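Local coordinates for acetylserotonin O-methyltransferase (Homo sapiens, PDB 4A6D), which catalyses the last step of melatonin synthesis, transferring a methyl group from S-adenosyl-L-methionine to N-acetylserotonin, at residues P43-A48 / G79-Y84; L72-T77 / R85-S90; T173-S178 / A340-K345; V179-C184 / E244-I249. One frame throughout, in Å; residues are numbered along the deposited sequence.

Interaction 1. Residues P43-A48 / G79-Y84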
loop_
_atom_site.group_PDB
_atom_site.type_symbol
_atom_site.label_atom_id
_atom_site.label_comp_id
_atom_site.label_asym_id
_atom_site.label_seq_id
_atom_site.Cartn_x
_atom_site.Cartn_y
_atom_site.Cartn_z
ATOM N N PRO A 43 11.324 -27.033 -8.082
ATOM C CA PRO A 43 11.615 -25.710 -7.501
ATOM C C PRO A 43 12.827 -25.043 -8.157
ATOM O O PRO A 43 13.712 -25.743 -8.651
ATOM C CB PRO A 43 11.854 -26.021 -6.025
ATOM C CG PRO A 43 12.381 -27.401 -6.016
ATOM C CD PRO A 43 11.741 -28.122 -7.176
ATOM N N LEU A 44 12.866 -23.694 -8.156
ATOM C CA LEU A 44 13.939 -22.906 -8.784
ATOM C C LEU A 44 14.735 -22.022 -7.817
ATOM O O LEU A 44 14.145 -21.438 -6.904
ATOM C CB LEU A 44 13.355 -21.979 -9.875
ATOM C CG LEU A 44 12.586 -22.559 -11.046
ATOM C CD1 LEU A 44 11.985 -21.443 -11.864
ATOM C CD2 LEU A 44 13.480 -23.418 -11.923
ATOM N N ASP A 45 16.049 -21.840 -8.090
ATOM C CA ASP A 45 16.902 -20.933 -7.305
ATOM C C ASP A 45 16.779 -19.489 -7.840
ATOM O O ASP A 45 16.139 -19.288 -8.879
ATOM C CB ASP A 45 18.376 -21.406 -7.255
ATOM C CG ASP A 45 19.093 -21.596 -8.586
ATOM O OD1 ASP A 45 18.833 -20.808 -9.528
ATOM O OD2 ASP A 45 19.968 -22.481 -8.665
ATOM N N VAL A 46 17.383 -18.498 -7.136
ATOM C CA VAL A 46 17.383 -17.056 -7.475
ATOM C C VAL A 46 17.831 -16.808 -8.930
ATOM O O VAL A 46 17.112 -16.154 -9.684
ATOM C CB VAL A 46 18.195 -16.190 -6.448
ATOM C CG1 VAL A 46 18.271 -14.719 -6.872
ATOM C CG2 VAL A 46 17.615 -16.304 -5.041
ATOM N N ALA A 47 18.998 -17.357 -9.314
ATOM C CA ALA A 47 19.580 -17.220 -10.650
ATOM C C ALA A 47 18.684 -17.769 -11.757
ATOM O O ALA A 47 18.703 -17.219 -12.852
ATOM C CB ALA A 47 20.945 -17.872 -10.700
ATOM N N ALA A 48 17.897 -18.829 -11.475
ATOM C CA ALA A 48 16.971 -19.423 -12.451
ATOM C C ALA A 48 15.696 -18.581 -12.587
ATOM O O ALA A 48 15.116 -18.518 -13.682
ATOM C CB ALA A 48 16.626 -20.855 -12.061
ATOM N N GLY A 79 21.978 -28.168 -0.845
ATOM C CA GLY A 79 23.380 -27.796 -0.946
ATOM C C GLY A 79 23.575 -26.371 -0.471
ATOM O O GLY A 79 22.965 -25.961 0.524
ATOM N N GLY A 80 24.347 -25.599 -1.233
ATOM C CA GLY A 80 24.582 -24.186 -0.946
ATOM C C GLY A 80 23.633 -23.244 -1.673
ATOM O O GLY A 80 24.072 -22.212 -2.196
ATOM N N LYS A 81 22.314 -23.590 -1.712
ATOM C CA LYS A 81 21.301 -22.806 -2.419
ATOM C C LYS A 81 19.859 -22.998 -1.929
ATOM O O LYS A 81 19.416 -24.125 -1.669
ATOM C CB LYS A 81 21.343 -23.129 -3.928
ATOM C CG LYS A 81 22.007 -22.064 -4.789
ATOM C CD LYS A 81 22.320 -22.601 -6.189
ATOM C CE LYS A 81 23.428 -21.834 -6.879
ATOM N NZ LYS A 81 24.762 -22.037 -6.238
ATOM N N ALA A 82 19.111 -21.876 -1.897
ATOM C CA ALA A 82 17.673 -21.804 -1.601
ATOM C C ALA A 82 16.942 -22.107 -2.888
ATOM O O ALA A 82 17.364 -21.653 -3.954
ATOM C CB ALA A 82 17.292 -20.404 -1.133
ATOM N N PHE A 83 15.856 -22.888 -2.780
ATOM C CA PHE A 83 14.969 -23.276 -3.874
ATOM C C PHE A 83 13.536 -22.920 -3.520
ATOM O O PHE A 83 13.024 -23.322 -2.472
ATOM C CB PHE A 83 15.126 -24.761 -4.231
ATOM C CG PHE A 83 16.433 -25.048 -4.929
ATOM C CD1 PHE A 83 16.550 -24.909 -6.305
ATOM C CD2 PHE A 83 17.555 -25.432 -4.205
ATOM C CE1 PHE A 83 17.765 -25.154 -6.947
ATOM C CE2 PHE A 83 18.771 -25.676 -4.849
ATOM C CZ PHE A 83 18.861 -25.550 -6.219
ATOM N N TYR A 84 12.907 -22.127 -4.385
ATOM C CA TYR A 84 11.562 -21.601 -4.193
ATOM C C TYR A 84 10.535 -22.396 -4.930
ATOM O O TYR A 84 10.806 -22.901 -6.017
ATOM C CB TYR A 84 11.511 -20.131 -4.623
ATOM C CG TYR A 84 12.538 -19.280 -3.908
ATOM C CD1 TYR A 84 13.834 -19.144 -4.407
ATOM C CD2 TYR A 84 12.241 -18.672 -2.693
ATOM C CE1 TYR A 84 14.810 -18.431 -3.710
ATOM C CE2 TYR A 84 13.205 -17.943 -1.994
ATOM C CZ TYR A 84 14.487 -17.829 -2.506
ATOM O OH TYR A 84 15.401 -17.056 -1.851
#
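Leu44 and Tyr84 form a single antiparallel bridge, a hydrogen-bonded pair, although the chain directions of 43-46 and 81-84 lie 116° apart. Leu44 N donates to Tyr84 O at 3.1 Å, in the carbonyl plane. Tyr84 N donates back to Leu44 O at 2.9 Å; this bond is almost straight (174°) but reaches the oxygen from above the carbonyl plane. Asp45 carries the side-chain contact. Its CG sits in the crowded position between the backbone N and the carbonyl carbon (chi1 57°). Asp45 OD1 then accepts from Ala48 N at 2.9 Å and caps helix 46-53. Asp45 OD2 meets the aliphatic Lys81 CD at 3.4 Å; the amine itself does not touch it. Asp45 CB makes an off-centre CH-pi contact with Phe83, 4.3 Å from the ring centroid. An alanine here would remove the carboxylate, and the helix start would probably lose the cap on Ala48 N. Pro43 CB packs on Phe83 CB at 3.9 Å. Val46 CG2 lies alongside Tyr84 CE1 at 3.8 Å. The contact is consistent with a winged-helix fold, where a short segment joins the wing hairpin. Leu44 turns to helix 33-39. Tyr84 packs on helix 57-69, where its OH bonds Asp65, and on Arg291 of the second subunit. Strand 81-86 lies beside strand 73-78.

Interaction 2. Residues L72-T77 / R85-S90. With SO4 (sulfate ion), chain G.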
loop_
_atom_site.group_PDB
_atom_site.type_symbol
_atom_site.label_atom_id
_atom_site.label_comp_id
_atom_site.label_asym_id
_atom_site.label_seq_id
_atom_site.Cartn_x
_atom_site.Cartn_y
_atom_site.Cartn_z
ATOM N N LEU A 72 3.475 -16.301 0.350
ATOM C CA LEU A 72 3.037 -16.432 -1.034
ATOM C C LEU A 72 3.905 -17.537 -1.651
ATOM O O LEU A 72 3.447 -18.241 -2.546
ATOM C CB LEU A 72 3.152 -15.105 -1.819
ATOM C CG LEU A 72 2.365 -13.904 -1.279
ATOM C CD1 LEU A 72 2.822 -12.608 -1.931
ATOM C CD2 LEU A 72 0.861 -14.115 -1.400
ATOM N N LEU A 73 5.138 -17.715 -1.138
ATOM C CA LEU A 73 6.054 -18.775 -1.578
ATOM C C LEU A 73 6.653 -19.591 -0.414
ATOM O O LEU A 73 6.701 -19.128 0.733
ATOM C CB LEU A 73 7.193 -18.228 -2.462
ATOM C CG LEU A 73 6.845 -17.559 -3.789
ATOM C CD1 LEU A 73 8.104 -17.066 -4.458
ATOM C CD2 LEU A 73 6.090 -18.505 -4.729
ATOM N N LYS A 74 7.112 -20.814 -0.726
ATOM C CA LYS A 74 7.782 -21.706 0.217
ATOM C C LYS A 74 9.244 -21.827 -0.224
ATOM O O LYS A 74 9.525 -21.835 -1.424
ATOM C CB LYS A 74 7.140 -23.111 0.227
ATOM C CG LYS A 74 5.779 -23.228 0.923
ATOM C CD LYS A 74 5.487 -24.656 1.434
ATOM C CE LYS A 74 5.148 -25.656 0.345
ATOM N NZ LYS A 74 4.732 -26.980 0.889
ATOM N N VAL A 75 10.170 -21.927 0.735
ATOM C CA VAL A 75 11.582 -22.092 0.409
ATOM C C VAL A 75 12.067 -23.406 1.004
ATOM O O VAL A 75 11.447 -23.925 1.936
ATOM C CB VAL A 75 12.453 -20.852 0.782
ATOM C CG1 VAL A 75 12.639 -20.708 2.288
ATOM C CG2 VAL A 75 13.801 -20.876 0.070
ATOM N N GLU A 76 13.119 -23.976 0.412
ATOM C CA GLU A 76 13.773 -25.202 0.862
ATOM C C GLU A 76 15.256 -25.072 0.572
ATOM O O GLU A 76 15.657 -24.276 -0.283
ATOM C CB GLU A 76 13.134 -26.483 0.259
ATOM C CG GLU A 76 13.734 -27.009 -1.041
ATOM C CD GLU A 76 12.884 -28.037 -1.767
ATOM O OE1 GLU A 76 13.023 -29.246 -1.474
ATOM O OE2 GLU A 76 12.079 -27.630 -2.639
ATOM N N THR A 77 16.071 -25.823 1.293
ATOM C CA THR A 77 17.503 -25.756 1.104
ATOM C C THR A 77 18.027 -27.048 0.485
ATOM O O THR A 77 17.626 -28.139 0.900
ATOM C CB THR A 77 18.154 -25.360 2.429
ATOM O OG1 THR A 77 17.452 -24.222 2.945
ATOM C CG2 THR A 77 19.653 -25.059 2.291
ATOM N N ARG A 85 9.348 -22.514 -4.335
ATOM C CA ARG A 85 8.222 -23.228 -4.915
ATOM C C ARG A 85 6.928 -22.488 -4.566
ATOM O O ARG A 85 6.913 -21.705 -3.613
ATOM C CB ARG A 85 8.215 -24.706 -4.452
ATOM C CG ARG A 85 7.540 -24.989 -3.112
ATOM C CD ARG A 85 7.823 -26.399 -2.628
ATOM N NE ARG A 85 8.069 -26.443 -1.182
ATOM C CZ ARG A 85 9.217 -26.110 -0.593
ATOM N NH1 ARG A 85 10.248 -25.684 -1.319
ATOM N NH2 ARG A 85 9.340 -26.184 0.725
ATOM N N ASN A 86 5.858 -22.719 -5.340
ATOM C CA ASN A 86 4.556 -22.101 -5.103
ATOM C C ASN A 86 3.865 -22.723 -3.885
ATOM O O ASN A 86 4.168 -23.861 -3.489
ATOM C CB ASN A 86 3.653 -22.241 -6.337
ATOM C CG ASN A 86 3.830 -21.192 -7.409
ATOM O OD1 ASN A 86 3.883 -19.986 -7.145
ATOM N ND2 ASN A 86 3.831 -21.629 -8.660
ATOM N N THR A 87 2.942 -21.954 -3.295
ATOM C CA THR A 87 2.082 -22.359 -2.180
ATOM C C THR A 87 0.723 -22.774 -2.776
ATOM O O THR A 87 0.558 -22.764 -4.002
ATOM C CB THR A 87 1.864 -21.172 -1.232
ATOM O OG1 THR A 87 1.462 -20.030 -1.999
ATOM C CG2 THR A 87 3.070 -20.873 -0.370
ATOM N N GLU A 88 -0.263 -23.098 -1.915
ATOM C CA GLU A 88 -1.612 -23.429 -2.381
ATOM C C GLU A 88 -2.229 -22.132 -2.884
ATOM O O GLU A 88 -2.825 -22.118 -3.956
ATOM C CB GLU A 88 -2.460 -24.038 -1.253
ATOM C CG GLU A 88 -2.189 -25.517 -1.021
ATOM C CD GLU A 88 -3.059 -26.508 -1.774
ATOM O OE1 GLU A 88 -3.784 -26.101 -2.713
ATOM O OE2 GLU A 88 -2.998 -27.710 -1.426
ATOM N N LEU A 89 -1.969 -21.025 -2.150
ATOM C CA LEU A 89 -2.402 -19.655 -2.433
ATOM C C LEU A 89 -1.993 -19.201 -3.843
ATOM O O LEU A 89 -2.845 -18.778 -4.611
ATOM C CB LEU A 89 -1.773 -18.707 -1.367
ATOM C CG LEU A 89 -2.446 -17.346 -1.133
ATOM C CD1 LEU A 89 -2.065 -16.781 0.218
ATOM C CD2 LEU A 89 -2.118 -16.354 -2.230
ATOM N N SER A 90 -0.687 -19.228 -4.145
ATOM C CA SER A 90 -0.131 -18.767 -5.414
ATOM C C SER A 90 -0.501 -19.642 -6.588
ATOM O O SER A 90 -0.720 -19.125 -7.678
ATOM C CB SER A 90 1.380 -18.540 -5.323
ATOM O OG SER A 90 2.098 -19.659 -4.830
HETATM S S SO4 G . 1.257 -24.665 1.248
HETATM O O1 SO4 G . 0.288 -25.767 1.403
HETATM O O2 SO4 G . 2.056 -24.898 0.054
HETATM O O3 SO4 G . 0.529 -23.395 1.099
HETATM O O4 SO4 G . 2.136 -24.608 2.426
#
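Strands 73-78 and 81-86 form an antiparallel hairpin, and Lys74 with Arg85 is a hydrogen-bonded pair in it. Lys74 N to Arg85 O and Arg85 N to Lys74 O both measure 3.0 Å, each in the carbonyl plane. The Arg85 chain bends at chi3 and carries its guanidinium back across the partner strand. Lys74 CB lies over one face of that group, away from its centre. Arg85 NH1 forms a salt bridge with Glu76 OE2 at 3.0 Å, the two planes turned 68° apart. Arg85 NH2 adds a weak bond to Val75 O. Lys74 NZ is 4.0 Å from Arg85 NE; in the crystal a sulfate, probably from the crystallisation liquor, would probably offset the repulsion. Sulfate O3 accepts from Glu88 N at 3.1 Å, at the start of helix 88-94. Thr87 and Ser90 form a capping box there: Ser90 N donates to Thr87 OG1 and Thr87 N to Ser90 OG. Thr87 OG1 donates to Leu72 O at 2.7 Å, tying the helix start to the hairpin. The hairpin is consistent with the wing of a winged-helix domain. Leu73 packs into helices 33-39 and 57-69, while Leu72 and Leu89 meet Tyr15 and Leu12 of the second subunit.

Interaction 3. Residues T173-S178 / A340-K345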
loop_
_atom_site.group_PDB
_atom_site.type_symbol
_atom_site.label_atom_id
_atom_site.label_comp_id
_atom_site.label_asym_id
_atom_site.label_seq_id
_atom_site.Cartn_x
_atom_site.Cartn_y
_atom_site.Cartn_z
ATOM N N THR A 173 -26.658 -18.086 -6.984
ATOM C CA THR A 173 -27.481 -19.082 -6.272
ATOM C C THR A 173 -28.101 -18.610 -4.944
ATOM O O THR A 173 -28.833 -19.382 -4.323
ATOM C CB THR A 173 -26.829 -20.474 -6.183
ATOM O OG1 THR A 173 -25.666 -20.399 -5.365
ATOM C CG2 THR A 173 -26.520 -21.073 -7.550
ATOM N N ALA A 174 -27.863 -17.340 -4.547
ATOM C CA ALA A 174 -28.454 -16.695 -3.368
ATOM C C ALA A 174 -30.016 -16.767 -3.478
ATOM O O ALA A 174 -30.699 -17.008 -2.485
ATOM C CB ALA A 174 -27.985 -15.236 -3.297
ATOM N N PHE A 175 -30.550 -16.575 -4.699
ATOM C CA PHE A 175 -31.967 -16.665 -5.063
ATOM C C PHE A 175 -32.086 -17.652 -6.225
ATOM O O PHE A 175 -31.157 -17.780 -7.026
ATOM C CB PHE A 175 -32.525 -15.287 -5.495
ATOM C CG PHE A 175 -32.390 -14.182 -4.469
ATOM C CD1 PHE A 175 -33.326 -14.041 -3.442
ATOM C CD2 PHE A 175 -31.322 -13.285 -4.525
ATOM C CE1 PHE A 175 -33.179 -13.040 -2.468
ATOM C CE2 PHE A 175 -31.178 -12.277 -3.560
ATOM C CZ PHE A 175 -32.114 -12.146 -2.548
ATOM N N ASP A 176 -33.224 -18.335 -6.322
ATOM C CA ASP A 176 -33.519 -19.289 -7.383
ATOM C C ASP A 176 -33.993 -18.519 -8.616
ATOM O O ASP A 176 -35.143 -18.064 -8.703
ATOM C CB ASP A 176 -34.544 -20.338 -6.909
ATOM C CG ASP A 176 -35.120 -21.228 -7.989
ATOM O OD1 ASP A 176 -34.452 -21.412 -9.038
ATOM O OD2 ASP A 176 -36.228 -21.771 -7.776
ATOM N N LEU A 177 -33.072 -18.383 -9.562
ATOM C CA LEU A 177 -33.247 -17.633 -10.796
ATOM C C LEU A 177 -33.805 -18.468 -11.942
ATOM O O LEU A 177 -34.026 -17.928 -13.031
ATOM C CB LEU A 177 -31.919 -16.966 -11.206
ATOM C CG LEU A 177 -31.089 -16.168 -10.185
ATOM C CD1 LEU A 177 -29.935 -15.505 -10.878
ATOM C CD2 LEU A 177 -31.905 -15.084 -9.508
ATOM N N SER A 178 -34.079 -19.762 -11.705
ATOM C CA SER A 178 -34.648 -20.665 -12.716
ATOM C C SER A 178 -36.033 -20.171 -13.156
ATOM O O SER A 178 -36.512 -20.514 -14.235
ATOM C CB SER A 178 -34.744 -22.086 -12.164
ATOM O OG SER A 178 -35.824 -22.219 -11.253
ATOM N N ALA A 340 -25.913 -10.321 -2.964
ATOM C CA ALA A 340 -26.982 -10.267 -3.983
ATOM C C ALA A 340 -28.230 -9.619 -3.441
ATOM O O ALA A 340 -28.630 -9.892 -2.309
ATOM C CB ALA A 340 -27.313 -11.674 -4.453
ATOM N N ILE A 341 -28.840 -8.761 -4.249
ATOM C CA ILE A 341 -30.137 -8.112 -3.996
ATOM C C ILE A 341 -31.057 -8.479 -5.151
ATOM O O ILE A 341 -30.667 -8.326 -6.317
ATOM C CB ILE A 341 -30.032 -6.560 -3.937
ATOM C CG1 ILE A 341 -29.312 -6.098 -2.679
ATOM C CG2 ILE A 341 -31.438 -5.897 -4.077
ATOM C CD1 ILE A 341 -28.780 -4.788 -2.815
ATOM N N LEU A 342 -32.298 -8.901 -4.819
ATOM C CA LEU A 342 -33.340 -9.164 -5.794
ATOM C C LEU A 342 -34.618 -8.415 -5.428
ATOM O O LEU A 342 -35.092 -8.521 -4.293
ATOM C CB LEU A 342 -33.612 -10.667 -5.914
ATOM C CG LEU A 342 -34.741 -11.088 -6.837
ATOM C CD1 LEU A 342 -34.326 -10.932 -8.276
ATOM C CD2 LEU A 342 -35.145 -12.541 -6.574
ATOM N N ALA A 343 -35.166 -7.666 -6.394
ATOM C CA ALA A 343 -36.460 -6.972 -6.288
ATOM C C ALA A 343 -37.305 -7.312 -7.530
ATOM O O ALA A 343 -36.774 -7.733 -8.563
ATOM C CB ALA A 343 -36.263 -5.472 -6.156
ATOM N N ARG A 344 -38.617 -7.145 -7.429
ATOM C CA ARG A 344 -39.500 -7.527 -8.506
ATOM C C ARG A 344 -40.408 -6.412 -8.940
ATOM O O ARG A 344 -40.577 -5.445 -8.204
ATOM C CB ARG A 344 -40.372 -8.721 -8.056
ATOM C CG ARG A 344 -39.624 -9.815 -7.275
ATOM C CD ARG A 344 -38.688 -10.610 -8.175
ATOM N NE ARG A 344 -39.453 -11.337 -9.185
ATOM C CZ ARG A 344 -39.844 -12.594 -9.058
ATOM N NH1 ARG A 344 -39.504 -13.298 -7.984
ATOM N NH2 ARG A 344 -40.570 -13.165 -10.008
ATOM N N LYS A 345 -41.027 -6.572 -10.117
ATOM C CA LYS A 345 -42.052 -5.672 -10.636
ATOM C C LYS A 345 -43.424 -6.340 -10.407
ATOM O O LYS A 345 -43.607 -7.511 -10.764
ATOM C CB LYS A 345 -41.834 -5.349 -12.137
ATOM C CG LYS A 345 -42.933 -4.458 -12.672
ATOM C CD LYS A 345 -42.740 -4.086 -14.102
ATOM C CE LYS A 345 -43.595 -2.912 -14.496
ATOM N NZ LYS A 345 -43.168 -2.351 -15.806
#
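Phe175 holds CG anti to its carbonyl carbon (chi1 -57°), and Leu342 holds CG anti to its backbone N (chi1 176°). With these torsions the two side chains pass each other, pointing opposite ways. Leu342 CB stands over the centre of one face of the Phe175 ring, 3.7 Å from the centroid and 12° off the normal, a clear CH-pi contact. Leu342 CD2 reaches the base of the same ring, 3.8 Å from Phe175 CG. At the far end, Phe175 CE2 meets Ala340 CB at 4.0 Å, and Ala340 O lies at the ring edge. Ala174 CB completes the patch against Ala340 CB at 3.8 Å. An alanine in place of Phe175 would remove the ring and would probably loosen the packing of this loop on Leu342 and Ala340. No hydrogen bond joins the two segments. Within the loop, Asp176 OD1 accepts from Ser178 N at 3.2 Å in an Asx turn, and from Ser178 OG at 2.7 Å through the syn lone pair of OD1. The loop leads from helix 164-173 to strand 182-186. Strand 339-344 runs antiparallel between strands 278-283 and 329-332 of the methyltransferase sheet, and Phe175 extends onto Gln330 and Lys332 of strand 329-332.

Interaction 4. Residues V179-C184 / E244-I249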
loop_
_atom_site.group_PDB
_atom_site.type_symbol
_atom_site.label_atom_id
_atom_site.label_comp_id
_atom_site.label_asym_id
_atom_site.label_seq_id
_atom_site.Cartn_x
_atom_site.Cartn_y
_atom_site.Cartn_z
ATOM N N VAL A 179 -36.637 -19.327 -12.309
ATOM C CA VAL A 179 -37.927 -18.639 -12.411
ATOM C C VAL A 179 -37.943 -17.578 -13.556
ATOM O O VAL A 179 -39.013 -17.148 -13.992
ATOM C CB VAL A 179 -38.158 -18.057 -10.980
ATOM C CG1 VAL A 179 -38.266 -16.541 -10.916
ATOM C CG2 VAL A 179 -39.308 -18.730 -10.269
ATOM N N PHE A 180 -36.737 -17.149 -14.013
ATOM C CA PHE A 180 -36.510 -16.141 -15.045
ATOM C C PHE A 180 -35.846 -16.814 -16.240
ATOM O O PHE A 180 -34.622 -16.839 -16.321
ATOM C CB PHE A 180 -35.593 -15.036 -14.490
ATOM C CG PHE A 180 -36.024 -14.434 -13.177
ATOM C CD1 PHE A 180 -37.136 -13.598 -13.107
ATOM C CD2 PHE A 180 -35.275 -14.642 -12.021
ATOM C CE1 PHE A 180 -37.508 -13.003 -11.898
ATOM C CE2 PHE A 180 -35.655 -14.060 -10.802
ATOM C CZ PHE A 180 -36.773 -13.250 -10.746
ATOM N N PRO A 181 -36.613 -17.398 -17.161
ATOM C CA PRO A 181 -35.987 -18.081 -18.309
ATOM C C PRO A 181 -35.072 -17.224 -19.184
ATOM O O PRO A 181 -34.069 -17.715 -19.674
ATOM C CB PRO A 181 -37.194 -18.586 -19.116
ATOM C CG PRO A 181 -38.321 -18.565 -18.181
ATOM C CD PRO A 181 -38.088 -17.442 -17.258
ATOM N N LEU A 182 -35.425 -15.965 -19.391
ATOM C CA LEU A 182 -34.647 -15.074 -20.228
ATOM C C LEU A 182 -33.989 -13.989 -19.365
ATOM O O LEU A 182 -34.662 -13.354 -18.546
ATOM C CB LEU A 182 -35.543 -14.547 -21.352
ATOM C CG LEU A 182 -35.063 -13.454 -22.311
ATOM C CD1 LEU A 182 -33.679 -13.754 -22.929
ATOM C CD2 LEU A 182 -36.107 -13.225 -23.386
ATOM N N MET A 183 -32.653 -13.841 -19.491
ATOM C CA MET A 183 -31.894 -12.894 -18.664
ATOM C C MET A 183 -31.089 -11.891 -19.456
ATOM O O MET A 183 -30.733 -12.146 -20.603
ATOM C CB MET A 183 -30.952 -13.644 -17.702
ATOM C CG MET A 183 -31.634 -14.640 -16.822
ATOM S SD MET A 183 -30.447 -15.354 -15.677
ATOM C CE MET A 183 -31.462 -16.567 -14.867
ATOM N N CYS A 184 -30.742 -10.770 -18.818
ATOM C CA CYS A 184 -29.886 -9.760 -19.444
ATOM C C CYS A 184 -28.884 -9.223 -18.431
ATOM O O CYS A 184 -29.284 -8.720 -17.379
ATOM C CB CYS A 184 -30.683 -8.637 -20.109
ATOM S SG CYS A 184 -29.648 -7.333 -20.835
ATOM N N GLU A 244 -35.083 -7.677 -24.398
ATOM C CA GLU A 244 -36.227 -8.178 -23.608
ATOM C C GLU A 244 -35.710 -9.248 -22.699
ATOM O O GLU A 244 -34.860 -10.047 -23.114
ATOM C CB GLU A 244 -37.366 -8.725 -24.476
ATOM C CG GLU A 244 -38.387 -7.657 -24.848
ATOM C CD GLU A 244 -38.666 -7.538 -26.339
ATOM O OE1 GLU A 244 -37.778 -7.049 -27.080
ATOM O OE2 GLU A 244 -39.775 -7.937 -26.767
ATOM N N ALA A 245 -36.131 -9.204 -21.431
ATOM C CA ALA A 245 -35.645 -10.127 -20.405
ATOM C C ALA A 245 -36.624 -10.185 -19.244
ATOM O O ALA A 245 -37.395 -9.238 -19.026
ATOM C CB ALA A 245 -34.272 -9.684 -19.897
ATOM N N ASP A 246 -36.599 -11.312 -18.514
ATOM C CA ASP A 246 -37.441 -11.556 -17.349
ATOM C C ASP A 246 -36.669 -11.056 -16.155
ATOM O O ASP A 246 -37.272 -10.605 -15.184
ATOM C CB ASP A 246 -37.745 -13.067 -17.205
ATOM C CG ASP A 246 -38.436 -13.663 -18.417
ATOM O OD1 ASP A 246 -39.494 -13.146 -18.804
ATOM O OD2 ASP A 246 -37.912 -14.644 -18.978
ATOM N N LEU A 247 -35.321 -11.128 -16.246
ATOM C CA LEU A 247 -34.377 -10.680 -15.213
ATOM C C LEU A 247 -33.276 -9.807 -15.791
ATOM O O LEU A 247 -32.598 -10.195 -16.755
ATOM C CB LEU A 247 -33.777 -11.887 -14.470
ATOM C CG LEU A 247 -32.765 -11.617 -13.360
ATOM C CD1 LEU A 247 -33.428 -11.084 -12.115
ATOM C CD2 LEU A 247 -31.972 -12.861 -13.043
ATOM N N TYR A 248 -33.084 -8.631 -15.181
ATOM C CA TYR A 248 -31.963 -7.739 -15.503
ATOM C C TYR A 248 -30.946 -7.834 -14.359
ATOM O O TYR A 248 -31.332 -7.713 -13.195
ATOM C CB TYR A 248 -32.443 -6.298 -15.753
ATOM C CG TYR A 248 -33.258 -6.196 -17.032
ATOM C CD1 TYR A 248 -32.636 -6.001 -18.266
ATOM C CD2 TYR A 248 -34.638 -6.402 -17.023
ATOM C CE1 TYR A 248 -33.364 -5.991 -19.448
ATOM C CE2 TYR A 248 -35.382 -6.382 -18.209
ATOM C CZ TYR A 248 -34.736 -6.182 -19.415
ATOM O OH TYR A 248 -35.449 -6.098 -20.578
ATOM N N ILE A 249 -29.673 -8.140 -14.676
ATOM C CA ILE A 249 -28.594 -8.279 -13.682
ATOM C C ILE A 249 -27.708 -7.043 -13.707
ATOM O O ILE A 249 -27.235 -6.666 -14.773
ATOM C CB ILE A 249 -27.758 -9.578 -13.884
ATOM C CG1 ILE A 249 -28.669 -10.838 -14.013
ATOM C CG2 ILE A 249 -26.660 -9.728 -12.800
ATOM C CD1 ILE A 249 -27.939 -12.199 -14.370
#
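Leu182 O is held by two bonds. Asp246 N donates to Leu182 O at 2.8 Å from above the Leu182 carbonyl plane. Leu247 N donates to Leu182 O at 3.3 Å within that plane. The oxygen sits at the start of two neighbouring parallel strands, 182-186 and 247-251, in the middle of the Rossmann-like sheet of a class I methyltransferase. Their short segments run 26° apart. Further along, Cys184 N donates to Leu247 O at 2.8 Å, and Ile249 N donates to Cys184 O at 2.8 Å. Both bonds come nearly along the C=O axis.

The Asp246 side chain adds a further bond at the start of the strand pair. Its OD2 takes Leu182 N on the anti lone pair at 2.8 Å, while OD1 forms a salt bridge with Lys274. Each oxygen of the carboxylate therefore has a partner, which would probably favour its charged state.

The Phe180 ring is covered on both faces. Val179 CG1 stands over the centre of one. Leu247 CD1 lies over the other, 4.0 Å from the centroid. Met183 runs beside Leu247, its SD 3.9 Å from Leu247 CD2. These two residues share a sheet face. Cys184 and Tyr248 share the other face. Ala245 CB rests on one face of the Tyr248 ring, and Tyr248 OH bonds to Pro243 O. Cys184 SG, anti to its backbone N (chi1 178°), approaches the Tyr248 ring obliquely, 5.2 Å from the centroid.

How the interactions relate
Interactions 1 and 2 belong to the dimerisation domain, with centres 12 Å apart. They share strand 81-86 and meet where Phe83 N lies 2.9 Å from Glu76 O, a probable hydrogen bond. Both also touch the second subunit. Interactions 3 and 4 lie in the methyltransferase domain, with centres 11 Å apart. They meet on one side of its sheet, where Leu342 CD1 is 3.9 Å from Leu247 CD1 and Leu177 O is 3.4 Å from Met183 CE. Interaction 4 is the nearer to the cofactor: the side chain of Ile249 is about 7 Å from S-adenosylmethionine, against about 13 Å for Ala340. The two pairs are far apart; centres of interactions 1 and 4 are 54 Å apart.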